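5-formaminoimidazole-4-carboxamide-1-(Beta)-D-ribofuranosyl 5'-monophosphate synthetase (PDB 2PBZ) probably catalyses an ATP-dependent, carbon–nitrogen bond-forming ligation step in purine (IMP) biosynthesis, using magnesium or manganese. Local coordinates at residues L288-G291 and R292-A295. Residues are numbered along the deposited sequence; the frame is centred on the assembly and turned at random.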
# COMPACT_ATOMS: atom_id res chain seq x y z
N LEU A 288 -4.97 14.96 -1.26
CA LEU A 288 -5.42 15.25 -2.61
C LEU A 288 -4.95 14.28 -3.72
O LEU A 288 -3.77 14.24 -4.05
CB LEU A 288 -5.00 16.69 -2.92
CG LEU A 288 -5.29 17.45 -4.20
CD1 LEU A 288 -5.15 18.93 -3.93
CD2 LEU A 288 -4.33 17.00 -5.28
N SER A 289 -5.88 13.52 -4.29
CA SER A 289 -5.56 12.57 -5.36
C SER A 289 -5.37 13.24 -6.72
O SER A 289 -5.56 14.45 -6.86
CB SER A 289 -6.66 11.53 -5.51
OG SER A 289 -7.78 12.10 -6.17
N MSE A 290 -5.03 12.44 -7.73
CA MSE A 290 -4.81 12.95 -9.07
C MSE A 290 -6.11 13.44 -9.70
O MSE A 290 -6.11 14.40 -10.47
CB MSE A 290 -4.19 11.88 -9.97
CG MSE A 290 -3.96 12.37 -11.40
SE MSE A 290 -2.43 13.61 -11.68
CE MSE A 290 -2.61 14.75 -10.16
N GLY A 291 -7.20 12.75 -9.37
CA GLY A 291 -8.50 13.12 -9.88
C GLY A 291 -8.92 14.42 -9.24
O GLY A 291 -9.59 15.24 -9.86
N ARG A 292 -8.52 14.61 -7.99
CA ARG A 292 -8.86 15.84 -7.30
C ARG A 292 -7.95 16.97 -7.77
O ARG A 292 -8.34 18.14 -7.77
CB ARG A 292 -8.75 15.68 -5.78
CG ARG A 292 -9.27 16.90 -5.05
CD ARG A 292 -9.46 16.72 -3.56
NE ARG A 292 -9.99 17.93 -2.95
CZ ARG A 292 -9.97 18.20 -1.65
NH1 ARG A 292 -9.45 17.34 -0.80
NH2 ARG A 292 -10.47 19.35 -1.20
N ARG A 293 -6.74 16.61 -8.20
CA ARG A 293 -5.78 17.59 -8.67
C ARG A 293 -6.28 18.21 -9.97
O ARG A 293 -6.19 19.42 -10.16
CB ARG A 293 -4.42 16.94 -8.91
CG ARG A 293 -3.36 17.92 -9.32
CD ARG A 293 -3.15 18.97 -8.26
NE ARG A 293 -2.30 20.05 -8.73
CZ ARG A 293 -2.68 20.98 -9.61
NH1 ARG A 293 -3.90 20.96 -10.11
NH2 ARG A 293 -1.82 21.91 -10.00
N ILE A 294 -6.80 17.36 -10.85
CA ILE A 294 -7.35 17.81 -12.10
C ILE A 294 -8.51 18.79 -11.83
O ILE A 294 -8.63 19.82 -12.49
CB ILE A 294 -7.90 16.64 -12.90
CG1 ILE A 294 -6.75 15.75 -13.35
CG2 ILE A 294 -8.72 17.14 -14.06
CD1 ILE A 294 -7.21 14.46 -13.95
N ALA A 295 -9.34 18.46 -10.85
CA ALA A 295 -10.48 19.30 -10.50
C ALA A 295 -10.05 20.60 -9.87
O ALA A 295 -10.69 21.63 -10.09
CB ALA A 295 -11.41 18.56 -9.56
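Ser289 OG accepts the backbone N-H of Arg292 at 3.2 Å, with an angle of 152° at the hydrogen, and takes a weaker, more bent bond from Gly291 N. Serine at this N-cap suits the first turn of helix 290-302, whose amides have no preceding helical carbonyl to bind. Its hydroxyl lies between the backbone N and the carbonyl carbon (chi1 76°), which carries OG back over the start of the turn. Replacing this serine by alanine would remove the hydroxyl and would probably leave the amide of Arg292, and the weakly held one of Gly291, without this acceptor. The regular i to i+4 bonds begin at the same residue: Arg293 N gives to Ser289 O at 2.8 Å, Ile294 N to Met290 O at 3.1 Å, and Ala295 N, weakly, to Gly291 O.

Beside the polar cap, Leu288, the residue before the N-cap, folds its side chain back onto the turn. CD2 reaches CB of Arg293 at 3.6 Å, while CG lies 4.1 Å from CG of Arg292, the two side chains crossing at about a right angle. Leucine suits the place because its branched apolar end can touch both arginine stems. Those stems are methylene chains that can pack against carbon while sending their charges elsewhere: the more open Arg292 runs extended to a salt bridge with Glu23, whereas the buried Arg293 bends at chi2 (60°) and pairs with Glu185, which probably balances its charge.

Farther out, Ser280 OG hydrogen-bonds Leu288 O. Met290, present as selenomethionine, Arg293 and Ile294 touch Phe176 of strand 170-178, and Leu187 of strand 183-194 meets Met290 and Arg293. Gln15 touches Ser289 and Met290, and Lys22 touches Arg292. The helix start thus joins the antiparallel sheet of those strands, in a probably ATP-grasp-related region, to helix 13-22 of the N-terminal, probably Rossmann-type region.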